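Local coordinates for alkaline phosphatase D (Bacillus subtilis, PDB 2YEQ), which hydrolyses phosphate esters as a secreted phosphodiesterase and alkaline phosphatase, with iron and calcium in its active site, at residues V23-R28 / Y88-K93; N215-K220 / D277-R282; G413-D418 / F461-G466. All blocks are in the same frame, centred on the assembly; numbering follows the deposited sequence.

Interaction 1 of 3, residues V23-R28 / Y88-K93; sequences VVLWTR and YYYRFK. With PE5 (3,6,9,12,15,18,21,24-octaoxahexacosan-1-ol), chain P.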
loop_
_atom_site.group_PDB
_atom_site.type_symbol
_atom_site.label_atom_id
_atom_site.label_comp_id
_atom_site.label_asym_id
_atom_site.label_seq_id
_atom_site.Cartn_x
_atom_site.Cartn_y
_atom_site.Cartn_z
ATOM N N VAL A 23 -9.186 18.294 1.298
ATOM C CA VAL A 23 -8.953 16.894 1.572
ATOM C C VAL A 23 -10.180 16.126 1.075
ATOM O O VAL A 23 -11.269 16.693 0.985
ATOM C CB VAL A 23 -8.748 16.662 3.080
ATOM C CG1 VAL A 23 -10.033 17.003 3.867
ATOM C CG2 VAL A 23 -8.319 15.215 3.348
ATOM N N VAL A 24 -10.006 14.860 0.725
ATOM C CA VAL A 24 -11.142 14.013 0.364
ATOM C C VAL A 24 -11.710 13.390 1.638
ATOM O O VAL A 24 -10.957 12.882 2.487
ATOM C CB VAL A 24 -10.756 12.894 -0.623
ATOM C CG1 VAL A 24 -11.957 11.982 -0.881
ATOM C CG2 VAL A 24 -10.242 13.478 -1.949
ATOM N N LEU A 25 -13.031 13.433 1.760
ATOM C CA LEU A 25 -13.762 12.735 2.812
ATOM C C LEU A 25 -14.552 11.600 2.177
ATOM O O LEU A 25 -15.181 11.792 1.145
ATOM C CB LEU A 25 -14.719 13.696 3.520
ATOM C CG LEU A 25 -14.177 15.064 3.958
ATOM C CD1 LEU A 25 -15.302 15.885 4.627
ATOM C CD2 LEU A 25 -12.983 14.902 4.902
ATOM N N TRP A 26 -14.558 10.440 2.824
ATOM C CA TRP A 26 -15.177 9.252 2.288
ATOM C C TRP A 26 -16.092 8.598 3.314
ATOM O O TRP A 26 -15.784 8.542 4.509
ATOM C CB TRP A 26 -14.101 8.234 1.865
ATOM C CG TRP A 26 -14.657 6.920 1.389
ATOM C CD1 TRP A 26 -14.952 6.575 0.100
ATOM C CD2 TRP A 26 -14.996 5.779 2.196
ATOM N NE1 TRP A 26 -15.465 5.301 0.060
ATOM C CE2 TRP A 26 -15.508 4.791 1.325
ATOM C CE3 TRP A 26 -14.932 5.499 3.572
ATOM C CZ2 TRP A 26 -15.933 3.550 1.772
ATOM C CZ3 TRP A 26 -15.393 4.261 4.016
ATOM C CH2 TRP A 26 -15.876 3.300 3.111
ATOM N N THR A 27 -17.216 8.089 2.825
ATOM C CA THR A 27 -17.923 7.044 3.528
ATOM C C THR A 27 -18.735 6.248 2.507
ATOM O O THR A 27 -18.650 6.509 1.302
ATOM C CB THR A 27 -18.799 7.604 4.664
ATOM O OG1 THR A 27 -19.193 6.517 5.507
ATOM C CG2 THR A 27 -20.019 8.385 4.120
ATOM N N ARG A 28 -19.485 5.279 3.001
ATOM C CA ARG A 28 -20.354 4.460 2.182
ATOM C C ARG A 28 -21.549 4.060 3.045
ATOM O O ARG A 28 -21.386 3.640 4.223
ATOM C CB ARG A 28 -19.636 3.203 1.681
ATOM C CG ARG A 28 -20.577 2.260 0.849
ATOM C CD ARG A 28 -19.887 1.089 0.192
ATOM N NE ARG A 28 -20.941 0.210 -0.303
ATOM C CZ ARG A 28 -20.906 -1.107 -0.389
ATOM N NH1 ARG A 28 -19.820 -1.802 -0.097
ATOM N NH2 ARG A 28 -22.003 -1.742 -0.818
ATOM N N TYR A 88 -8.366 18.831 11.142
ATOM C CA TYR A 88 -9.817 19.031 11.155
ATOM C C TYR A 88 -10.516 17.762 11.560
ATOM O O TYR A 88 -9.931 16.669 11.509
ATOM C CB TYR A 88 -10.313 19.452 9.793
ATOM C CG TYR A 88 -9.849 20.815 9.327
ATOM C CD1 TYR A 88 -10.572 21.972 9.655
ATOM C CD2 TYR A 88 -8.732 20.954 8.521
ATOM C CE1 TYR A 88 -10.190 23.209 9.212
ATOM C CE2 TYR A 88 -8.339 22.213 8.053
ATOM C CZ TYR A 88 -9.072 23.334 8.407
ATOM O OH TYR A 88 -8.694 24.570 7.939
ATOM N N TYR A 89 -11.775 17.918 11.966
ATOM C CA TYR A 89 -12.661 16.807 12.239
ATOM C C TYR A 89 -13.778 16.840 11.216
ATOM O O TYR A 89 -14.134 17.925 10.702
ATOM C CB TYR A 89 -13.206 16.890 13.661
ATOM C CG TYR A 89 -12.091 16.813 14.664
ATOM C CD1 TYR A 89 -11.413 17.967 15.061
ATOM C CD2 TYR A 89 -11.671 15.590 15.168
ATOM C CE1 TYR A 89 -10.358 17.904 15.958
ATOM C CE2 TYR A 89 -10.612 15.505 16.067
ATOM C CZ TYR A 89 -9.959 16.672 16.458
ATOM O OH TYR A 89 -8.906 16.625 17.348
ATOM N N TYR A 90 -14.316 15.662 10.904
ATOM C CA TYR A 90 -15.379 15.561 9.923
ATOM C C TYR A 90 -16.361 14.478 10.306
ATOM O O TYR A 90 -16.022 13.542 11.032
ATOM C CB TYR A 90 -14.795 15.343 8.507
ATOM C CG TYR A 90 -14.082 14.014 8.340
ATOM C CD1 TYR A 90 -12.743 13.882 8.669
ATOM C CD2 TYR A 90 -14.755 12.892 7.836
ATOM C CE1 TYR A 90 -12.098 12.677 8.530
ATOM C CE2 TYR A 90 -14.112 11.685 7.690
ATOM C CZ TYR A 90 -12.795 11.571 8.030
ATOM O OH TYR A 90 -12.156 10.373 7.923
ATOM N N ARG A 91 -17.594 14.609 9.815
ATOM C CA ARG A 91 -18.609 13.573 10.001
ATOM C C ARG A 91 -19.702 13.721 8.969
ATOM O O ARG A 91 -19.833 14.768 8.330
ATOM C CB ARG A 91 -19.212 13.629 11.408
ATOM C CG ARG A 91 -20.074 14.826 11.592
ATOM C CD ARG A 91 -20.756 14.847 12.953
ATOM N NE ARG A 91 -21.391 16.147 13.132
ATOM C CZ ARG A 91 -21.943 16.563 14.264
ATOM N NH1 ARG A 91 -21.926 15.791 15.345
ATOM N NH2 ARG A 91 -22.492 17.771 14.313
ATOM N N PHE A 92 -20.472 12.652 8.821
ATOM C CA PHE A 92 -21.567 12.601 7.876
ATOM C C PHE A 92 -22.866 12.371 8.627
ATOM O O PHE A 92 -22.873 11.775 9.702
ATOM C CB PHE A 92 -21.378 11.437 6.894
ATOM C CG PHE A 92 -20.130 11.521 6.066
ATOM C CD1 PHE A 92 -20.133 12.181 4.846
ATOM C CD2 PHE A 92 -18.959 10.926 6.496
ATOM C CE1 PHE A 92 -18.993 12.233 4.067
ATOM C CE2 PHE A 92 -17.790 10.986 5.716
ATOM C CZ PHE A 92 -17.821 11.639 4.504
ATOM N N LYS A 93 -23.967 12.772 8.005
ATOM C CA LYS A 93 -25.308 12.531 8.531
ATOM C C LYS A 93 -26.206 12.168 7.359
ATOM O O LYS A 93 -26.174 12.841 6.334
ATOM C CB LYS A 93 -25.822 13.793 9.211
ATOM C CG LYS A 93 -27.121 13.660 9.947
ATOM C CD LYS A 93 -27.701 15.063 10.229
ATOM C CE LYS A 93 -28.692 15.079 11.391
ATOM N NZ LYS A 93 -28.870 16.457 11.948
HETATM C C50 PE5 P . -23.787 18.757 17.401
HETATM O O1 PE5 P . -23.236 17.482 17.738
HETATM C C1 PE5 P . -21.865 17.540 18.164
HETATM C C2 PE5 P . -21.377 16.161 18.615
HETATM O O2 PE5 P . -20.226 15.742 17.859
HETATM C C3 PE5 P . -19.688 14.447 18.209
HETATM C C4 PE5 P . -20.326 13.284 17.424
HETATM O O3 PE5 P . -20.852 13.647 16.143
#
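Leu25 and Thr27 of strand 23-28 pack against Tyr90 and Phe92 of strand 88-93. No hydrogen bond joins the two segments. The contact is buried and made almost wholly of carbon.

Leu25 can be followed outward. Its CB lies 3.8 Å from CZ of Phe92. CG stands anti to the carbonyl carbon (chi1 -47°), and the two methyls branch from it toward Tyr90. CD1 comes to 4.0 Å from CB of Tyr90. CD2 reaches further onto the aromatic group and sits over one face of the Tyr90 ring, offset toward the rim. Its nearest ring atom is CG of Tyr90, at 3.7 Å. This is a CH-pi contact. The Leu25 and Tyr90 side chains slide past each other in opposite directions.

Thr27 and Phe92 meet differently, tip to tip. The methyl CG2 of Thr27 stands over the centre of the Phe92 ring, 3.6 Å from the centroid and only 8° off the ring normal. This second CH-pi contact is the more central of the two. With CG2 turned to the ring, the hydroxyl OG1 of Thr27 hydrogen-bonds to the backbone O of Gly12. The same ring brings its CE2 to 3.4 Å from the backbone O of Trp26, in an oblique approach. CB of Trp26 points away from strand 88-93, and the indole NE1 hydrogen-bonds to the backbone O of Glu244.

Val46, Trp48 and Val50 of strand 44-51 extend the apolar layer, as does Val13 of strand 13-16. The strands belong to different sheets, and their N-to-C directions differ by 36°. Face-to-face packing of this kind is typical of a beta sandwich, consistent with an immunoglobulin-like N-terminal domain of the E-set clan.

Interaction 2 of 3, residues N215-K220 / D277-R282; sequences NNYANK and DTRQYR. With CA (calcium ion), chain B; PE5 (3,6,9,12,15,18,21,24-octaoxahexacosan-1-ol), chain C.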
loop_
_atom_site.group_PDB
_atom_site.type_symbol
_atom_site.label_atom_id
_atom_site.label_comp_id
_atom_site.label_asym_id
_atom_site.label_seq_id
_atom_site.Cartn_x
_atom_site.Cartn_y
_atom_site.Cartn_z
ATOM N N ASN A 215 -3.855 -11.994 -8.385
ATOM C CA ASN A 215 -2.425 -12.267 -8.231
ATOM C C ASN A 215 -1.590 -12.128 -9.515
ATOM O O ASN A 215 -1.893 -12.761 -10.550
ATOM C CB ASN A 215 -2.195 -13.683 -7.692
ATOM C CG ASN A 215 -0.750 -13.910 -7.252
ATOM O OD1 ASN A 215 -0.213 -13.145 -6.431
ATOM N ND2 ASN A 215 -0.119 -14.967 -7.782
ATOM N N ASN A 216 -0.525 -11.329 -9.409
ATOM C CA ASN A 216 0.514 -11.168 -10.428
ATOM C C ASN A 216 0.025 -10.791 -11.811
ATOM O O ASN A 216 0.652 -11.154 -12.819
ATOM C CB ASN A 216 1.391 -12.425 -10.511
ATOM C CG ASN A 216 2.416 -12.517 -9.348
ATOM O OD1 ASN A 216 2.100 -12.178 -8.226
ATOM N ND2 ASN A 216 3.635 -12.998 -9.637
ATOM N N TYR A 217 -1.058 -10.023 -11.869
ATOM C CA TYR A 217 -1.472 -9.457 -13.113
ATOM C C TYR A 217 -0.445 -8.462 -13.634
ATOM O O TYR A 217 0.324 -7.855 -12.865
ATOM C CB TYR A 217 -2.874 -8.853 -13.035
ATOM C CG TYR A 217 -3.081 -7.412 -12.623
ATOM C CD1 TYR A 217 -3.096 -6.401 -13.551
ATOM C CD2 TYR A 217 -3.361 -7.076 -11.281
ATOM C CE1 TYR A 217 -3.365 -5.102 -13.199
ATOM C CE2 TYR A 217 -3.624 -5.768 -10.905
ATOM C CZ TYR A 217 -3.619 -4.785 -11.837
ATOM O OH TYR A 217 -3.886 -3.485 -11.477
ATOM N N ALA A 218 -0.455 -8.283 -14.951
ATOM C CA ALA A 218 0.447 -7.334 -15.603
ATOM C C ALA A 218 -0.310 -6.595 -16.695
ATOM O O ALA A 218 -0.530 -7.151 -17.777
ATOM C CB ALA A 218 1.668 -8.102 -16.171
ATOM N N ASN A 219 -0.704 -5.344 -16.404
ATOM C CA ASN A 219 -1.559 -4.559 -17.286
ATOM C C ASN A 219 -2.881 -5.346 -17.554
ATOM O O ASN A 219 -3.751 -5.439 -16.644
ATOM C CB ASN A 219 -0.801 -4.148 -18.565
ATOM C CG ASN A 219 -1.491 -3.076 -19.345
ATOM O OD1 ASN A 219 -2.717 -2.844 -19.223
ATOM N ND2 ASN A 219 -0.710 -2.374 -20.174
ATOM N N LYS A 220 -3.021 -5.951 -18.742
ATOM C CA LYS A 220 -4.250 -6.683 -19.056
ATOM C C LYS A 220 -4.016 -8.164 -19.225
ATOM O O LYS A 220 -4.877 -8.888 -19.718
ATOM C CB LYS A 220 -4.928 -6.038 -20.246
ATOM C CG LYS A 220 -5.544 -4.692 -19.818
ATOM C CD LYS A 220 -6.045 -3.892 -20.983
ATOM C CE LYS A 220 -5.815 -2.418 -20.799
ATOM N NZ LYS A 220 -4.481 -1.955 -21.359
ATOM N N ASP A 277 2.265 3.569 -9.869
ATOM C CA ASP A 277 1.403 2.442 -10.236
ATOM C C ASP A 277 2.203 1.529 -11.147
ATOM O O ASP A 277 2.376 1.812 -12.331
ATOM C CB ASP A 277 0.143 3.010 -10.904
ATOM C CG ASP A 277 -0.883 1.924 -11.317
ATOM O OD1 ASP A 277 -0.606 0.713 -11.203
ATOM O OD2 ASP A 277 -1.974 2.349 -11.743
ATOM N N THR A 278 2.714 0.442 -10.578
ATOM C CA THR A 278 3.571 -0.473 -11.289
ATOM C C THR A 278 2.825 -1.720 -11.780
ATOM O O THR A 278 3.465 -2.677 -12.204
ATOM C CB THR A 278 4.783 -0.899 -10.416
ATOM O OG1 THR A 278 4.332 -1.571 -9.218
ATOM C CG2 THR A 278 5.664 0.356 -10.042
ATOM N N ARG A 279 1.490 -1.716 -11.678
ATOM C CA ARG A 279 0.650 -2.801 -12.201
ATOM C C ARG A 279 -0.072 -2.467 -13.480
ATOM O O ARG A 279 -0.136 -3.315 -14.372
ATOM C CB ARG A 279 -0.433 -3.222 -11.196
ATOM C CG ARG A 279 0.077 -4.061 -10.077
ATOM C CD ARG A 279 0.548 -5.410 -10.471
ATOM N NE ARG A 279 1.308 -5.990 -9.374
ATOM C CZ ARG A 279 2.102 -7.050 -9.444
ATOM N NH1 ARG A 279 2.250 -7.763 -10.579
ATOM N NH2 ARG A 279 2.772 -7.417 -8.366
ATOM N N GLN A 280 -0.698 -1.297 -13.534
ATOM C CA GLN A 280 -1.704 -1.015 -14.562
ATOM C C GLN A 280 -1.136 -0.949 -16.017
ATOM O O GLN A 280 -1.889 -1.149 -17.009
ATOM C CB GLN A 280 -2.421 0.283 -14.232
ATOM C CG GLN A 280 -3.620 0.590 -15.132
ATOM C CD GLN A 280 -4.393 1.804 -14.702
ATOM O OE1 GLN A 280 -4.142 2.410 -13.622
ATOM N NE2 GLN A 280 -5.348 2.178 -15.514
ATOM N N TYR A 281 0.151 -0.620 -16.120
ATOM C CA TYR A 281 0.798 -0.364 -17.395
ATOM C C TYR A 281 1.976 -1.282 -17.676
ATOM O O TYR A 281 2.552 -1.213 -18.760
ATOM C CB TYR A 281 1.273 1.078 -17.469
ATOM C CG TYR A 281 0.307 2.080 -16.908
ATOM C CD1 TYR A 281 -0.822 2.479 -17.616
ATOM C CD2 TYR A 281 0.519 2.635 -15.644
ATOM C CE1 TYR A 281 -1.715 3.397 -17.079
ATOM C CE2 TYR A 281 -0.349 3.543 -15.112
ATOM C CZ TYR A 281 -1.471 3.933 -15.818
ATOM O OH TYR A 281 -2.317 4.873 -15.238
ATOM N N ARG A 282 2.312 -2.169 -16.751
ATOM C CA ARG A 282 3.515 -2.945 -16.893
ATOM C C ARG A 282 3.432 -4.025 -17.979
ATOM O O ARG A 282 2.354 -4.609 -18.228
ATOM C CB ARG A 282 3.924 -3.595 -15.575
ATOM C CG ARG A 282 2.952 -4.623 -15.020
ATOM C CD ARG A 282 3.663 -5.723 -14.317
ATOM N NE ARG A 282 4.048 -5.328 -12.968
ATOM C CZ ARG A 282 4.780 -6.065 -12.154
ATOM N NH1 ARG A 282 5.300 -7.226 -12.559
ATOM N NH2 ARG A 282 5.004 -5.637 -10.908
HETATM CA CA CA B . 1.485 -11.555 -6.041
HETATM O O1 PE5 C . -2.363 -3.677 -23.334
HETATM C C1 PE5 C . -2.024 -2.413 -23.885
HETATM C C2 PE5 C . -3.110 -1.913 -24.824
HETATM O O2 PE5 C . -4.014 -1.044 -24.132
HETATM C C3 PE5 C . -5.115 -0.527 -24.913
HETATM C C4 PE5 C . -6.077 -1.628 -25.388
HETATM O O3 PE5 C . -7.425 -1.444 -24.937
HETATM C C5 PE5 C . -8.299 -2.521 -25.332
HETATM C C6 PE5 C . -8.259 -3.680 -24.329
HETATM O O4 PE5 C . -7.853 -4.922 -24.939
HETATM C C7 PE5 C . -6.670 -5.510 -24.372
HETATM C C8 PE5 C . -6.569 -6.961 -24.757
HETATM O O HOH W 1 1.238 -6.115 -20.192
HETATM O O HOH W 2 2.520 -2.787 -21.156
HETATM O O HOH W 3 -3.460 0.085 -18.846
HETATM O O HOH W 4 2.722 -13.115 -5.037
HETATM O O HOH W 5 3.317 -10.075 -6.220
#
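Tyr217 and Arg279 bring together two loops of the calcineurin-like metallophosphatase domain, beside its metal sites. An Asx turn at Asp277 shapes one loop: OD1 of Asp277 accepts from the backbone N of Arg279 and of Gln280, both arriving from the same face of the carboxylate.

Two hydrogen bonds cross between the loops. NH1 of Arg279 gives one to the backbone O of Tyr217, at 3.0 Å. The other runs from the backbone N of Asn219 to the backbone O of Arg279, at 2.9 Å, nearly along the C=O axis. Outside the two loops, the Tyr217 hydroxyl forms a hydrogen bond with the hydroxyl of Tyr239.

Carbon contacts involve Arg279 and Arg282. CB of Arg279 is 3.6 Å from CZ of Tyr217, and CD of Arg279 stands over one face of that ring, offset toward its rim. The chain of Arg279 bends at chi2 (-67°), which sets CD there. CD of Arg282 packs 3.6 Å from CB of Ala218.

The guanidiniums of Arg279 and Arg282 lie face over face, and both form salt bridges to Asp350, which probably eases their repulsion. NE of Arg279 forms a further salt bridge to Asp209, a ligand of another calcium ion. Asn215 and Asn216 each bind the nearer calcium ion through OD1, with Asp210 as a further ligand.

Water also links the loops. One molecule donates to the backbone O of Ala218 at 3.2 Å and to the backbone O of Arg282 at 2.7 Å.

Interaction 3 of 3, residues G413-D418 / F461-G466; sequences GGNGAD and FVTEPG. With EDO (1,2-ethanediol), chain N.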
loop_
_atom_site.group_PDB
_atom_site.type_symbol
_atom_site.label_atom_id
_atom_site.label_comp_id
_atom_site.label_asym_id
_atom_site.label_seq_id
_atom_site.Cartn_x
_atom_site.Cartn_y
_atom_site.Cartn_z
ATOM N N GLY A 413 0.826 -13.972 5.347
ATOM C CA GLY A 413 1.881 -14.916 5.679
ATOM C C GLY A 413 1.828 -15.443 7.093
ATOM O O GLY A 413 2.450 -16.454 7.402
ATOM N N GLY A 414 1.053 -14.797 7.960
ATOM C CA GLY A 414 0.859 -15.339 9.304
ATOM C C GLY A 414 1.898 -14.827 10.294
ATOM O O GLY A 414 2.463 -13.745 10.114
ATOM N N ASN A 415 2.173 -15.601 11.336
ATOM C CA ASN A 415 2.920 -15.064 12.472
ATOM C C ASN A 415 4.385 -14.782 12.183
ATOM O O ASN A 415 4.969 -13.818 12.723
ATOM C CB ASN A 415 2.795 -15.987 13.678
ATOM C CG ASN A 415 1.378 -16.095 14.184
ATOM O OD1 ASN A 415 0.573 -15.155 14.042
ATOM N ND2 ASN A 415 1.056 -17.238 14.773
ATOM N N GLY A 416 4.986 -15.617 11.341
ATOM C CA GLY A 416 6.353 -15.370 10.907
ATOM C C GLY A 416 7.354 -15.581 12.039
ATOM O O GLY A 416 7.118 -16.368 12.973
ATOM N N ALA A 417 8.467 -14.871 11.945
ATOM C CA ALA A 417 9.619 -15.129 12.818
ATOM C C ALA A 417 10.619 -13.995 12.688
ATOM O O ALA A 417 10.451 -13.095 11.863
ATOM C CB ALA A 417 10.256 -16.477 12.464
ATOM N N ASP A 418 11.651 -13.985 13.533
ATOM C CA ASP A 418 12.653 -12.935 13.429
ATOM C C ASP A 418 13.523 -13.116 12.178
ATOM O O ASP A 418 13.947 -12.148 11.553
ATOM C CB ASP A 418 13.530 -12.870 14.698
ATOM C CG ASP A 418 14.190 -11.534 14.864
ATOM O OD1 ASP A 418 13.507 -10.558 15.290
ATOM O OD2 ASP A 418 15.383 -11.435 14.517
ATOM N N PHE A 461 2.757 -12.036 16.739
ATOM C CA PHE A 461 1.721 -12.916 16.162
ATOM C C PHE A 461 0.499 -12.113 15.735
ATOM O O PHE A 461 0.291 -11.004 16.205
ATOM C CB PHE A 461 1.321 -14.051 17.136
ATOM C CG PHE A 461 0.781 -13.558 18.474
ATOM C CD1 PHE A 461 -0.539 -13.131 18.600
ATOM C CD2 PHE A 461 1.604 -13.498 19.592
ATOM C CE1 PHE A 461 -1.047 -12.657 19.824
ATOM C CE2 PHE A 461 1.113 -13.025 20.824
ATOM C CZ PHE A 461 -0.220 -12.607 20.935
ATOM N N VAL A 462 -0.263 -12.688 14.808
ATOM C CA VAL A 462 -1.533 -12.131 14.331
ATOM C C VAL A 462 -2.650 -13.198 14.327
ATOM O O VAL A 462 -3.806 -12.870 14.065
ATOM C CB VAL A 462 -1.404 -11.484 12.902
ATOM C CG1 VAL A 462 -0.498 -10.291 12.922
ATOM C CG2 VAL A 462 -0.932 -12.497 11.851
ATOM N N THR A 463 -2.329 -14.449 14.639
ATOM C CA THR A 463 -3.304 -15.536 14.607
ATOM C C THR A 463 -4.270 -15.476 15.811
ATOM O O THR A 463 -5.313 -16.122 15.795
ATOM C CB THR A 463 -2.619 -16.931 14.561
ATOM O OG1 THR A 463 -1.607 -17.025 15.580
ATOM C CG2 THR A 463 -1.986 -17.186 13.206
ATOM N N GLU A 464 -3.881 -14.721 16.841
ATOM C CA GLU A 464 -4.747 -14.356 17.963
ATOM C C GLU A 464 -4.758 -12.841 18.045
ATOM O O GLU A 464 -3.759 -12.194 17.733
ATOM C CB GLU A 464 -4.215 -14.898 19.291
ATOM C CG GLU A 464 -3.873 -16.365 19.313
ATOM C CD GLU A 464 -5.080 -17.265 19.072
ATOM O OE1 GLU A 464 -6.229 -16.859 19.351
ATOM O OE2 GLU A 464 -4.874 -18.397 18.599
ATOM N N PRO A 465 -5.887 -12.253 18.426
ATOM C CA PRO A 465 -5.916 -10.819 18.687
ATOM C C PRO A 465 -5.011 -10.452 19.867
ATOM O O PRO A 465 -4.685 -11.318 20.687
ATOM C CB PRO A 465 -7.379 -10.546 19.056
ATOM C CG PRO A 465 -8.108 -11.772 18.787
ATOM C CD PRO A 465 -7.156 -12.896 18.779
ATOM N N GLY A 466 -4.575 -9.202 19.911
ATOM C CA GLY A 466 -3.991 -8.614 21.125
ATOM C C GLY A 466 -2.484 -8.664 21.332
ATOM O O GLY A 466 -2.016 -8.427 22.448
HETATM C C1 EDO N . 12.137 -12.935 18.750
HETATM O O1 EDO N . 11.997 -13.534 20.053
HETATM C C2 EDO N . 13.464 -12.216 18.522
HETATM O O2 EDO N . 13.236 -10.914 17.975
#
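Asn415 carries the contact, with its side-chain amide laid against the backbone turn at Val462 and Thr463. CG of Asn415 is anti to the carbonyl carbon (chi1 -64°), which places it 3.6 Å from CB of Phe461. OD1 of Asn415 accepts two backbone N-H groups. The bond from N of Val462 is short and straight, at 2.7 Å and 169°, with the donor tilted from the carbonyl plane. The bond from N of Thr463 is 3.0 Å and lies in the carbonyl plane, on a lone pair. ND2 of Asn415 then donates to OG1 of Thr463 at 2.8 Å, in the amide plane. These three bonds fix the rotation of the amide. An alanine in place of Asn415 would probably leave the backbone N-H groups of Val462 and Thr463 without their acceptor and the Thr463 hydroxyl without its amide donor.

CG2 of Val462 rests 4.0 Å from the carbonyl C of Gly414. At the backbone angles of Gly414 a side chain would collide with O of Gly413.

Further out, the backbone N of Asn415 hydrogen-bonds to Thr165 OG1, and Arg440 NH1 to the backbone O of Gly414.

Serving as acceptor and donor, the amide holds the loop before helix 423-429 to the loop between strands 451-459 and 470-477. Its doubly held oxygen is likely to be polarised by the two N-H groups.

In the fold
From the N terminus, interaction 1 comes first. It closes over 59 residues, 24 of them in strands and none in helix, and joins two sheets in the N-terminal part of the chain. Interaction 2 then brings the loop after strand 203-206 to the loop after strand 271-275, with helix 228-245 in the intervening chain. Interaction 3 is last, and ties the loop before helix 423-429 to the loop between strands 451-459 and 470-477. The three lie in series, so none nests in or crosses another. Nearest atoms are about 12 Å apart between interactions 2 and 3, about 17 Å between 1 and 2, and about 23 Å between 1 and 3.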